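Local coordinates for 5-ketofructose reductase (Gluconobacter sp., PDB 7COK), which probably catalyses the nicotinamide-dependent reduction of 5-ketofructose, as a member of the shikimate dehydrogenase family, at residues F6-T11 against G35-Y40; G12-P17 against I41-K46; A29-A34 against R266-A271; V63-S68 against V95-G100. One frame throughout, in Å; residues are numbered along the deposited sequence.

Interactions 1 and 2 are successive parts of one parallel pairing, strand 9-15 with strand 38-44, their centres about 18 Å apart; the join is made by Ile41 N, 2.8 Å from Thr11 O. Interaction 4 carries the same sheet onward: strand 64-67 lies beside strand 9-15, and Asn66 N stands 2.8 Å from Gly12 O. Interaction 3, centred about 13 Å from interaction 1, ties the helix between the paired strands to the C-terminal helices, and Tyr31 OH reaches Thr11 OG1 at 2.8 Å. The enzyme is ligand-free here; interactions 1, 2 and 4 build the sheet of the domain that, by family, would bind substrate.

Interaction 1 of 4, residues F6-T11 against G35-Y40; sequences FRSILT and GLDARY
With CG anti to its backbone N (chi1 179°), Asp37 swings its carboxylate to Ser8, while Thr11 keeps OG1 between its backbone N and carbonyl carbon (chi1 61°), facing the carbonyl of Arg39. At the first site Ser8 OG donates to Asp37 OD1 over 2.7 Å, arriving on the syn side of the carboxylate and somewhat out of its plane. At the second, two donors of one residue grip one oxygen: Thr11 N meets Arg39 O at 3.0 Å nearly along the C=O axis, and Thr11 OG1 reaches Arg39 O at 2.7 Å from a direction tilted off the carbonyl plane. Arg39 O thus accepts twice from Thr11, whose hydroxyl is held by this bond and by its bond with Tyr31 OH.

Between these sites run the parallel backbone bonds, Ile9 N to Asp37 O at 2.9 Å and Arg39 N to Ile9 O at 2.8 Å. Ile9 lies against Ala38, CB to CB 3.9 Å, and its CD1 touches Leu36 CD2 where the two side chains cross obliquely. Arg39 turns to the other face of the sheet, its CG lying 3.7 Å from Ser8 CB; its guanidinium continues to a salt bridge with Glu28 of the second subunit.

The contact belongs to the beta-alpha-beta unit of strand 9-15, helix 23-34 and strand 38-44. Helices 23-34 and 248-264 cover the face that bears Ile9, Thr11, Ala38 and Tyr40, whereas Leu10 and Arg39, on the opposite face, meet the second subunit.

Interaction 2 of 4, residues G12-P17 against I41-K46; sequences GSFSTP and INCDVK
Thr16 and Lys46 close on Asp44 OD1 from opposite faces of the carboxylate plane. Thr16 OG1 donates at 2.7 Å to Asp44 OD1 on its syn side, and Lys46 NZ completes a salt bridge at 2.8 Å to Asp44 OD1 from well above the plane. The lysine chain, bent at chi2 (-49°) and again at chi4, crosses the threonine at about a right angle, with its CE 3.6 Å from Thr16 OG1. An alanine at Asp44 would probably leave the Thr16 hydroxyl without this acceptor and Lys46 NZ reliant on its other salt bridge, to Glu61 of the second subunit.

On the other face of the sheet, Phe14 crosses Val45 at a slant, its CD1 3.6 Å from Val45 CG2, and Cys43 CB stands at the edge of the ring, near its plane. Phe14 also packs on Ala53, Val54 and Ala57 of helix 50-59 and meets the ring of Phe65. Gly12 suits its place: a CB there would run into Ile41 O.

A water binds the two strands on the serine face. It accepts from Ser13 OG and Ser15 OG, each at 2.8 Å, and donates to Asn42 OD1 and to Cys43 O, while Asn42 ND2 donates to Cys18 O. Four bonds thus grip the water, and Asp44 is shared by a hydroxyl and an ammonium group, which would probably favour its charged form.

Interaction 3 of 4, residues A29-A34 against R266-A271; sequences AGYHHA and RTLDSA
Gly30 meets Leu268 through its bare backbone: Leu268 CD1 lies 4.0 Å from Gly30 CA, where a CB would collide with that methyl. The other branch of the leucine, CD2, sits 3.8 Å from Gly30 O. This carbonyl, already an acceptor for Ala34 N within the helix, also accepts a hydrogen bond from a water, 2.8 Å from Gly30 O, that accepts in turn from Asp269 N. One residue on, Tyr31 presents CD1 to Leu268 CD1 at 4.0 Å, the side chains slanting across each other, while its hydroxyl turns to Thr11.

His33, with CG anti to its backbone N (chi1 -175°), extends over Asp269. Carboxylate and imidazole are stacked with planes 13° apart; Asp269 CG stands 3.6 Å above the plane of the His33 ring, displaced toward the rim, and Asp269 CB makes a CH-pi contact with the same ring. The acid keeps another task, OD2 accepting from Val272 N. An alanine at Asp269 would keep the CH-pi carbon but would probably leave Val272 N without its cap and the imidazole without its stacked partner. At the end of the segment, Ala34 CB lies 4.2 Å from Leu268 CD2.

Asp269 is thus the N-cap of helix 270-281. The arrangement fits the shikimate dehydrogenase fold, in which the chain returns at its C-terminus to pack against the N-terminal substrate-binding domain, here on helix 23-34.

Interaction 4 of 4, residues V63-S68 against V95-G100; sequences VGFNCS and VAIREG
Phe65 and Val95 form a hydrogen-bonded pair between antiparallel strands, whose axes run at 159°, with Phe65 N to Val95 O at 2.9 Å and Val95 N to Phe65 O at 2.8 Å. Ile97 N adds a third bond, 3.0 Å to Val63 O; it is nearly straight at the hydrogen although the donor stands well above the carbonyl plane. Gly64 faces Ala96 between them as a non-hydrogen-bonded pair; Gly64 CA comes to 3.1 Å from Val95 O, and a CB here would be a tight fit against that oxygen.

The phenylalanine carries the apolar part of the contact. Its CG lies between backbone N and carbonyl carbon (chi1 58°), a crowded position from which the ring extends alongside Val95, both side chains pointing the same way. Val95 CB sits over one face, 3.8 Å from the centroid of the Phe65 ring, in a CH-pi contact. On the same side the valine methyls lie out toward the rim, CG1 by Phe65 CZ and CG2 by Phe65 CE1, each at 3.6 Å. Ile97 crosses the phenylalanine at about a right angle and sets its CD1 at the ring edge, 4.0 Å from Phe65 CE2.

Here the mixed sheet passes from parallel to antiparallel pairing: strand 64-67 runs parallel to strand 9-15 and antiparallel to strand 94-98. Leu102 of strand 101-105 joins Phe65, Val95 and Ile97, and helix 248-264 lies against Val63, Asn66 and Ala96.

Interaction 1 of 4, residues F6-T11 against G35-Y40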
loop_
_atom_site.group_PDB
_atom_site.type_symbol
_atom_site.label_atom_id
_atom_site.label_comp_id
_atom_site.label_asym_id
_atom_site.label_seq_id
_atom_site.Cartn_x
_atom_site.Cartn_y
_atom_site.Cartn_z
ATOM N N PHE A 6 -10.999 -7.310 4.756
ATOM C CA PHE A 6 -10.403 -6.017 4.434
ATOM C C PHE A 6 -8.898 -6.056 4.290
ATOM O O PHE A 6 -8.263 -5.004 4.160
ATOM C CB PHE A 6 -10.825 -4.993 5.476
ATOM C CG PHE A 6 -12.285 -4.701 5.434
ATOM C CD1 PHE A 6 -12.825 -3.927 4.405
ATOM C CD2 PHE A 6 -13.132 -5.228 6.407
ATOM C CE1 PHE A 6 -14.195 -3.671 4.350
ATOM C CE2 PHE A 6 -14.496 -4.975 6.358
ATOM C CZ PHE A 6 -15.029 -4.201 5.328
ATOM N N ARG A 7 -8.331 -7.257 4.283
ATOM C CA ARG A 7 -6.911 -7.397 4.032
ATOM C C ARG A 7 -6.647 -7.765 2.583
ATOM O O ARG A 7 -6.826 -8.927 2.194
ATOM C CB ARG A 7 -6.291 -8.423 4.957
ATOM C CG ARG A 7 -4.802 -8.520 4.738
ATOM C CD ARG A 7 -4.226 -9.724 5.431
ATOM N NE ARG A 7 -2.776 -9.697 5.279
ATOM C CZ ARG A 7 -1.924 -10.539 5.862
ATOM N NH1 ARG A 7 -2.345 -11.503 6.672
ATOM N NH2 ARG A 7 -0.619 -10.384 5.658
ATOM N N SER A 8 -6.247 -6.762 1.794
ATOM C CA SER A 8 -5.821 -6.986 0.402
ATOM C C SER A 8 -4.399 -7.518 0.347
ATOM O O SER A 8 -3.582 -7.187 1.200
ATOM C CB SER A 8 -5.883 -5.680 -0.392
ATOM O OG SER A 8 -7.146 -5.041 -0.270
ATOM N N ILE A 9 -4.100 -8.314 -0.670
ATOM C CA ILE A 9 -2.734 -8.760 -0.961
ATOM C C ILE A 9 -1.971 -7.503 -1.382
ATOM O O ILE A 9 -2.488 -6.689 -2.171
ATOM C CB ILE A 9 -2.712 -9.817 -2.100
ATOM C CG1 ILE A 9 -3.462 -11.112 -1.707
ATOM C CG2 ILE A 9 -1.274 -10.067 -2.565
ATOM C CD1 ILE A 9 -3.868 -12.025 -2.855
ATOM N N LEU A 10 -0.758 -7.320 -0.841
ATOM C CA LEU A 10 0.010 -6.107 -1.108
ATOM C C LEU A 10 1.224 -6.414 -1.953
ATOM O O LEU A 10 1.968 -7.359 -1.683
ATOM C CB LEU A 10 0.444 -5.434 0.199
ATOM C CG LEU A 10 -0.734 -5.006 1.098
ATOM C CD1 LEU A 10 -0.207 -4.501 2.431
ATOM C CD2 LEU A 10 -1.608 -3.956 0.395
ATOM N N THR A 11 1.378 -5.611 -2.998
ATOM C CA THR A 11 2.524 -5.574 -3.885
ATOM C C THR A 11 2.806 -4.086 -4.123
ATOM O O THR A 11 2.021 -3.228 -3.682
ATOM C CB THR A 11 2.222 -6.273 -5.243
ATOM O OG1 THR A 11 1.145 -5.605 -5.929
ATOM C CG2 THR A 11 1.873 -7.743 -5.063
ATOM N N GLY A 35 -10.613 -10.212 -10.555
ATOM C CA GLY A 35 -11.385 -10.197 -9.302
ATOM C C GLY A 35 -10.504 -10.493 -8.103
ATOM O O GLY A 35 -10.976 -11.030 -7.088
ATOM N N LEU A 36 -9.229 -10.116 -8.210
ATOM C CA LEU A 36 -8.241 -10.409 -7.179
ATOM C C LEU A 36 -8.208 -9.230 -6.249
ATOM O O LEU A 36 -8.105 -8.068 -6.695
ATOM C CB LEU A 36 -6.866 -10.623 -7.823
ATOM C CG LEU A 36 -6.005 -11.858 -7.547
ATOM C CD1 LEU A 36 -4.544 -11.520 -7.849
ATOM C CD2 LEU A 36 -6.153 -12.395 -6.138
ATOM N N ASP A 37 -8.331 -9.506 -4.951
ATOM C CA ASP A 37 -8.228 -8.448 -3.957
ATOM C C ASP A 37 -6.746 -8.207 -3.656
ATOM O O ASP A 37 -6.192 -8.679 -2.664
ATOM C CB ASP A 37 -9.029 -8.750 -2.701
ATOM C CG ASP A 37 -8.892 -7.656 -1.652
ATOM O OD1 ASP A 37 -8.514 -6.511 -2.021
ATOM O OD2 ASP A 37 -9.152 -7.936 -0.457
ATOM N N ALA A 38 -6.124 -7.475 -4.565
ATOM C CA ALA A 38 -4.688 -7.186 -4.506
ATOM C C ALA A 38 -4.510 -5.725 -4.875
ATOM O O ALA A 38 -5.326 -5.151 -5.604
ATOM C CB ALA A 38 -3.894 -8.102 -5.447
ATOM N N ARG A 39 -3.442 -5.118 -4.346
ATOM C CA ARG A 39 -3.134 -3.715 -4.589
ATOM C C ARG A 39 -1.672 -3.599 -4.970
ATOM O O ARG A 39 -0.855 -4.388 -4.547
ATOM C CB ARG A 39 -3.390 -2.913 -3.323
ATOM C CG ARG A 39 -4.820 -3.018 -2.801
ATOM C CD ARG A 39 -5.030 -2.150 -1.585
ATOM N NE ARG A 39 -5.188 -0.767 -2.019
ATOM C CZ ARG A 39 -5.523 0.240 -1.228
ATOM N NH1 ARG A 39 -5.726 0.046 0.070
ATOM N NH2 ARG A 39 -5.641 1.442 -1.754
ATOM N N TYR A 40 -1.360 -2.562 -5.747
ATOM C CA TYR A 40 0.004 -2.222 -6.118
ATOM C C TYR A 40 0.259 -0.831 -5.583
ATOM O O TYR A 40 -0.374 0.142 -6.023
ATOM C CB TYR A 40 0.111 -2.232 -7.630
ATOM C CG TYR A 40 1.534 -2.106 -8.173
ATOM C CD1 TYR A 40 2.142 -0.853 -8.310
ATOM C CD2 TYR A 40 2.246 -3.226 -8.576
ATOM C CE1 TYR A 40 3.424 -0.733 -8.842
ATOM C CE2 TYR A 40 3.529 -3.104 -9.098
ATOM C CZ TYR A 40 4.099 -1.851 -9.239
ATOM O OH TYR A 40 5.384 -1.730 -9.777
#

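Interaction 2 of 4, residues G12-P17 against I41-K46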
loop_
_atom_site.group_PDB
_atom_site.type_symbol
_atom_site.label_atom_id
_atom_site.label_comp_id
_atom_site.label_asym_id
_atom_site.label_seq_id
_atom_site.Cartn_x
_atom_site.Cartn_y
_atom_site.Cartn_z
ATOM N N GLY A 12 3.914 -3.753 -4.794
ATOM C CA GLY A 12 4.123 -2.365 -5.175
ATOM C C GLY A 12 5.482 -2.149 -5.781
ATOM O O GLY A 12 6.062 -3.083 -6.341
ATOM N N SER A 13 5.990 -0.925 -5.625
ATOM C CA SER A 13 7.221 -0.505 -6.287
ATOM C C SER A 13 8.007 0.494 -5.464
ATOM O O SER A 13 7.424 1.316 -4.761
ATOM C CB SER A 13 6.867 0.115 -7.644
ATOM O OG SER A 13 7.974 0.745 -8.276
ATOM N N PHE A 14 9.340 0.389 -5.550
ATOM C CA PHE A 14 10.242 1.366 -4.950
ATOM C C PHE A 14 11.042 1.981 -6.090
ATOM O O PHE A 14 11.671 1.280 -6.890
ATOM C CB PHE A 14 11.202 0.694 -3.967
ATOM C CG PHE A 14 10.535 -0.093 -2.882
ATOM C CD1 PHE A 14 9.308 0.324 -2.298
ATOM C CD2 PHE A 14 11.159 -1.248 -2.371
ATOM C CE1 PHE A 14 8.722 -0.417 -1.272
ATOM C CE2 PHE A 14 10.559 -1.987 -1.343
ATOM C CZ PHE A 14 9.355 -1.581 -0.792
ATOM N N SER A 15 10.996 3.308 -6.186
ATOM C CA SER A 15 11.742 4.033 -7.214
ATOM C C SER A 15 11.713 5.506 -6.850
ATOM O O SER A 15 10.920 5.920 -6.012
ATOM C CB SER A 15 11.116 3.821 -8.600
ATOM O OG SER A 15 9.878 4.477 -8.717
ATOM N N THR A 16 12.579 6.288 -7.482
ATOM C CA THR A 16 12.451 7.740 -7.430
ATOM C C THR A 16 13.028 8.365 -8.697
ATOM O O THR A 16 14.145 7.999 -9.092
ATOM C CB THR A 16 13.054 8.378 -6.139
ATOM O OG1 THR A 16 12.666 9.751 -6.067
ATOM C CG2 THR A 16 14.576 8.283 -6.040
ATOM N N PRO A 17 12.287 9.267 -9.358
ATOM C CA PRO A 17 10.891 9.636 -9.059
ATOM C C PRO A 17 9.917 8.546 -9.521
ATOM O O PRO A 17 10.274 7.718 -10.346
ATOM C CB PRO A 17 10.696 10.909 -9.893
ATOM C CG PRO A 17 11.643 10.755 -11.039
ATOM C CD PRO A 17 12.846 10.067 -10.469
ATOM N N ILE A 41 1.226 -0.728 -4.667
ATOM C CA ILE A 41 1.548 0.512 -3.990
ATOM C C ILE A 41 2.822 1.146 -4.574
ATOM O O ILE A 41 3.932 0.651 -4.354
ATOM C CB ILE A 41 1.681 0.295 -2.449
ATOM C CG1 ILE A 41 0.482 -0.507 -1.861
ATOM C CG2 ILE A 41 1.904 1.617 -1.739
ATOM C CD1 ILE A 41 -0.908 -0.012 -2.204
ATOM N N ASN A 42 2.643 2.251 -5.302
ATOM C CA ASN A 42 3.736 2.946 -5.981
ATOM C C ASN A 42 4.379 3.949 -5.026
ATOM O O ASN A 42 3.791 4.993 -4.694
ATOM C CB ASN A 42 3.160 3.663 -7.208
ATOM C CG ASN A 42 4.231 4.303 -8.084
ATOM O OD1 ASN A 42 5.345 3.819 -8.159
ATOM N ND2 ASN A 42 3.863 5.375 -8.789
ATOM N N CYS A 43 5.571 3.606 -4.542
ATOM C CA CYS A 43 6.257 4.389 -3.496
ATOM C C CYS A 43 7.461 5.140 -4.023
ATOM O O CYS A 43 8.242 4.607 -4.798
ATOM C CB CYS A 43 6.752 3.469 -2.388
ATOM S SG CYS A 43 5.471 2.478 -1.592
ATOM N N ASP A 44 7.606 6.383 -3.561
ATOM C CA ASP A 44 8.770 7.140 -3.905
ATOM C C ASP A 44 9.795 6.944 -2.801
ATOM O O ASP A 44 9.660 7.487 -1.705
ATOM C CB ASP A 44 8.429 8.605 -4.115
ATOM C CG ASP A 44 9.443 9.303 -4.947
ATOM O OD1 ASP A 44 10.560 9.500 -4.443
ATOM O OD2 ASP A 44 9.144 9.638 -6.106
ATOM N N VAL A 45 10.810 6.143 -3.105
ATOM C CA VAL A 45 11.782 5.717 -2.105
ATOM C C VAL A 45 13.140 6.262 -2.526
ATOM O O VAL A 45 13.612 5.988 -3.629
ATOM C CB VAL A 45 11.842 4.168 -2.006
ATOM C CG1 VAL A 45 12.950 3.727 -1.080
ATOM C CG2 VAL A 45 10.519 3.584 -1.522
ATOM N N LYS A 46 13.765 7.041 -1.644
ATOM C CA LYS A 46 15.081 7.610 -1.935
ATOM C C LYS A 46 16.179 6.547 -1.722
ATOM O O LYS A 46 15.967 5.522 -1.056
ATOM C CB LYS A 46 15.323 8.874 -1.090
ATOM C CG LYS A 46 14.239 9.959 -1.218
ATOM C CD LYS A 46 13.896 10.285 -2.673
ATOM C CE LYS A 46 12.830 11.370 -2.817
ATOM N NZ LYS A 46 11.451 11.030 -2.329
HETATM O O HOH W 1 7.898 3.283 -7.171
#

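Interaction 3 of 4, residues A29-A34 against R266-A271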
loop_
_atom_site.group_PDB
_atom_site.type_symbol
_atom_site.label_atom_id
_atom_site.label_comp_id
_atom_site.label_asym_id
_atom_site.label_seq_id
_atom_site.Cartn_x
_atom_site.Cartn_y
_atom_site.Cartn_z
ATOM N N ALA A 29 -5.334 -2.768 -13.078
ATOM C CA ALA A 29 -6.379 -3.102 -14.053
ATOM C C ALA A 29 -6.469 -4.625 -14.223
ATOM O O ALA A 29 -7.569 -5.215 -14.264
ATOM C CB ALA A 29 -6.119 -2.394 -15.363
ATOM N N GLY A 30 -5.307 -5.271 -14.262
ATOM C CA GLY A 30 -5.215 -6.725 -14.269
ATOM C C GLY A 30 -5.798 -7.378 -13.027
ATOM O O GLY A 30 -6.587 -8.311 -13.135
ATOM N N TYR A 31 -5.428 -6.867 -11.851
ATOM C CA TYR A 31 -5.985 -7.379 -10.597
ATOM C C TYR A 31 -7.526 -7.308 -10.597
ATOM O O TYR A 31 -8.193 -8.270 -10.226
ATOM C CB TYR A 31 -5.463 -6.597 -9.391
ATOM C CG TYR A 31 -3.999 -6.799 -8.998
ATOM C CD1 TYR A 31 -3.291 -7.963 -9.325
ATOM C CD2 TYR A 31 -3.337 -5.810 -8.288
ATOM C CE1 TYR A 31 -1.972 -8.121 -8.920
ATOM C CE2 TYR A 31 -2.015 -5.959 -7.887
ATOM C CZ TYR A 31 -1.335 -7.115 -8.213
ATOM O OH TYR A 31 -0.001 -7.277 -7.847
ATOM N N HIS A 32 -8.062 -6.169 -11.038
ATOM C CA HIS A 32 -9.510 -5.924 -10.997
ATOM C C HIS A 32 -10.232 -6.849 -11.966
ATOM O O HIS A 32 -11.255 -7.418 -11.623
ATOM C CB HIS A 32 -9.801 -4.458 -11.284
ATOM C CG HIS A 32 -11.254 -4.111 -11.220
ATOM N ND1 HIS A 32 -11.927 -3.951 -10.028
ATOM C CD2 HIS A 32 -12.165 -3.906 -12.201
ATOM C CE1 HIS A 32 -13.187 -3.640 -10.276
ATOM N NE2 HIS A 32 -13.359 -3.611 -11.586
ATOM N N HIS A 33 -9.652 -7.048 -13.153
ATOM C CA HIS A 33 -10.245 -7.921 -14.159
ATOM C C HIS A 33 -10.328 -9.358 -13.643
ATOM O O HIS A 33 -11.323 -10.075 -13.932
ATOM C CB HIS A 33 -9.436 -7.823 -15.468
ATOM C CG HIS A 33 -10.021 -8.594 -16.622
ATOM N ND1 HIS A 33 -9.819 -9.946 -16.797
ATOM C CD2 HIS A 33 -10.774 -8.183 -17.669
ATOM C CE1 HIS A 33 -10.438 -10.342 -17.900
ATOM N NE2 HIS A 33 -11.007 -9.287 -18.453
ATOM N N ALA A 34 -9.319 -9.779 -12.880
ATOM C CA ALA A 34 -9.242 -11.154 -12.316
ATOM C C ALA A 34 -10.120 -11.327 -11.086
ATOM O O ALA A 34 -10.318 -12.454 -10.635
ATOM C CB ALA A 34 -7.800 -11.535 -11.975
ATOM N N ARG A 266 -0.755 -16.165 -10.430
ATOM C CA ARG A 266 -1.873 -15.864 -11.329
ATOM C C ARG A 266 -1.339 -15.232 -12.598
ATOM O O ARG A 266 -0.373 -14.439 -12.534
ATOM C CB ARG A 266 -2.880 -14.893 -10.700
ATOM C CG ARG A 266 -4.031 -15.528 -9.972
ATOM C CD ARG A 266 -3.781 -15.373 -8.495
ATOM N NE ARG A 266 -4.725 -16.163 -7.719
ATOM C CZ ARG A 266 -4.449 -16.726 -6.557
ATOM N NH1 ARG A 266 -3.230 -16.622 -6.012
ATOM N NH2 ARG A 266 -5.407 -17.416 -5.950
ATOM N N THR A 267 -1.964 -15.564 -13.730
ATOM C CA THR A 267 -1.651 -14.964 -15.029
ATOM C C THR A 267 -2.740 -13.929 -15.314
ATOM O O THR A 267 -3.906 -14.296 -15.577
ATOM C CB THR A 267 -1.592 -16.045 -16.127
ATOM O OG1 THR A 267 -0.516 -16.946 -15.828
ATOM C CG2 THR A 267 -1.390 -15.445 -17.528
ATOM N N LEU A 268 -2.388 -12.647 -15.210
ATOM C CA LEU A 268 -3.348 -11.565 -15.485
ATOM C C LEU A 268 -3.675 -11.450 -16.967
ATOM O O LEU A 268 -2.957 -11.976 -17.818
ATOM C CB LEU A 268 -2.881 -10.219 -14.908
ATOM C CG LEU A 268 -2.549 -10.222 -13.407
ATOM C CD1 LEU A 268 -2.036 -8.841 -13.020
ATOM C CD2 LEU A 268 -3.693 -10.705 -12.517
ATOM N N ASP A 269 -4.775 -10.745 -17.244
ATOM C CA ASP A 269 -5.273 -10.577 -18.603
ATOM C C ASP A 269 -4.451 -9.507 -19.336
ATOM O O ASP A 269 -4.488 -8.313 -18.971
ATOM C CB ASP A 269 -6.747 -10.170 -18.528
ATOM C CG ASP A 269 -7.395 -10.061 -19.890
ATOM O OD1 ASP A 269 -7.682 -11.112 -20.487
ATOM O OD2 ASP A 269 -7.617 -8.928 -20.351
ATOM N N SER A 270 -3.745 -9.927 -20.389
ATOM C CA SER A 270 -2.926 -9.000 -21.186
ATOM C C SER A 270 -3.741 -7.919 -21.885
ATOM O O SER A 270 -3.286 -6.774 -21.951
ATOM C CB SER A 270 -2.045 -9.721 -22.218
ATOM O OG SER A 270 -1.088 -10.552 -21.598
ATOM N N ALA A 271 -4.921 -8.273 -22.413
ATOM C CA ALA A 271 -5.731 -7.307 -23.153
ATOM C C ALA A 271 -6.096 -6.067 -22.327
ATOM O O ALA A 271 -5.935 -4.939 -22.788
ATOM C CB ALA A 271 -6.979 -7.967 -23.767
HETATM O O HOH W 2 -6.644 -10.112 -15.227
#

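Interaction 4 of 4, residues V63-S68 against V95-G100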
loop_
_atom_site.group_PDB
_atom_site.type_symbol
_atom_site.label_atom_id
_atom_site.label_comp_id
_atom_site.label_asym_id
_atom_site.label_seq_id
_atom_site.Cartn_x
_atom_site.Cartn_y
_atom_site.Cartn_z
ATOM N N VAL A 63 3.752 -9.433 -0.747
ATOM C CA VAL A 63 4.169 -10.667 -1.415
ATOM C C VAL A 63 5.211 -10.431 -2.493
ATOM O O VAL A 63 5.820 -11.374 -3.013
ATOM C CB VAL A 63 2.982 -11.496 -1.963
ATOM C CG1 VAL A 63 2.008 -11.823 -0.827
ATOM C CG2 VAL A 63 2.286 -10.745 -3.073
ATOM N N GLY A 64 5.418 -9.165 -2.836
ATOM C CA GLY A 64 6.383 -8.803 -3.855
ATOM C C GLY A 64 6.450 -7.322 -4.073
ATOM O O GLY A 64 5.571 -6.586 -3.633
ATOM N N PHE A 65 7.511 -6.897 -4.755
ATOM C CA PHE A 65 7.625 -5.511 -5.185
ATOM C C PHE A 65 8.572 -5.397 -6.362
ATOM O O PHE A 65 9.411 -6.256 -6.539
ATOM C CB PHE A 65 8.083 -4.596 -4.032
ATOM C CG PHE A 65 9.406 -4.975 -3.410
ATOM C CD1 PHE A 65 10.616 -4.450 -3.907
ATOM C CD2 PHE A 65 9.442 -5.831 -2.302
ATOM C CE1 PHE A 65 11.841 -4.790 -3.301
ATOM C CE2 PHE A 65 10.667 -6.148 -1.681
ATOM C CZ PHE A 65 11.860 -5.639 -2.188
ATOM N N ASN A 66 8.390 -4.349 -7.167
ATOM C CA ASN A 66 9.368 -3.932 -8.180
ATOM C C ASN A 66 10.332 -2.916 -7.659
ATOM O O ASN A 66 10.023 -2.166 -6.724
ATOM C CB ASN A 66 8.636 -3.320 -9.377
ATOM C CG ASN A 66 7.782 -4.329 -10.103
ATOM O OD1 ASN A 66 6.593 -4.095 -10.318
ATOM N ND2 ASN A 66 8.359 -5.486 -10.424
ATOM N N CYS A 67 11.502 -2.905 -8.290
ATOM C CA CYS A 67 12.456 -1.813 -8.145
ATOM C C CYS A 67 12.706 -1.226 -9.512
ATOM O O CYS A 67 12.891 -1.957 -10.496
ATOM C CB CYS A 67 13.771 -2.337 -7.620
ATOM S SG CYS A 67 13.704 -2.842 -5.908
ATOM N N SER A 68 12.664 0.097 -9.583
ATOM C CA SER A 68 13.037 0.820 -10.800
ATOM C C SER A 68 14.190 1.743 -10.432
ATOM O O SER A 68 14.697 1.669 -9.302
ATOM C CB SER A 68 11.838 1.605 -11.354
ATOM O OG SER A 68 10.734 0.766 -11.619
ATOM N N VAL A 95 11.092 -8.435 -7.086
ATOM C CA VAL A 95 11.408 -9.181 -5.862
ATOM C C VAL A 95 10.169 -9.910 -5.394
ATOM O O VAL A 95 9.110 -9.317 -5.287
ATOM C CB VAL A 95 11.952 -8.247 -4.738
ATOM C CG1 VAL A 95 12.212 -9.031 -3.430
ATOM C CG2 VAL A 95 13.222 -7.542 -5.202
ATOM N N ALA A 96 10.306 -11.199 -5.107
ATOM C CA ALA A 96 9.256 -11.967 -4.467
ATOM C C ALA A 96 9.598 -12.119 -3.005
ATOM O O ALA A 96 10.785 -12.254 -2.663
ATOM C CB ALA A 96 9.143 -13.342 -5.092
ATOM N N ILE A 97 8.571 -12.067 -2.157
ATOM C CA ILE A 97 8.670 -12.320 -0.731
ATOM C C ILE A 97 7.924 -13.628 -0.455
ATOM O O ILE A 97 6.693 -13.712 -0.594
ATOM C CB ILE A 97 8.144 -11.159 0.156
ATOM C CG1 ILE A 97 8.700 -9.804 -0.327
ATOM C CG2 ILE A 97 8.489 -11.420 1.622
ATOM C CD1 ILE A 97 8.252 -8.583 0.469
ATOM N N ARG A 98 8.699 -14.652 -0.097
ATOM C CA ARG A 98 8.161 -15.986 0.166
ATOM C C ARG A 98 8.600 -16.418 1.548
ATOM O O ARG A 98 9.788 -16.645 1.782
ATOM C CB ARG A 98 8.616 -16.992 -0.896
ATOM N N GLU A 99 7.624 -16.477 2.458
ATOM C CA GLU A 99 7.824 -16.797 3.876
ATOM C C GLU A 99 8.984 -15.982 4.500
ATOM O O GLU A 99 9.896 -16.536 5.132
ATOM C CB GLU A 99 7.987 -18.318 4.079
ATOM C CG GLU A 99 6.976 -19.183 3.326
ATOM C CD GLU A 99 7.069 -20.666 3.667
ATOM O OE1 GLU A 99 8.177 -21.240 3.600
ATOM O OE2 GLU A 99 6.019 -21.266 3.988
ATOM N N GLY A 100 8.945 -14.661 4.287
ATOM C CA GLY A 100 9.950 -13.738 4.818
ATOM C C GLY A 100 11.245 -13.638 4.013
ATOM O O GLY A 100 12.077 -12.781 4.306
#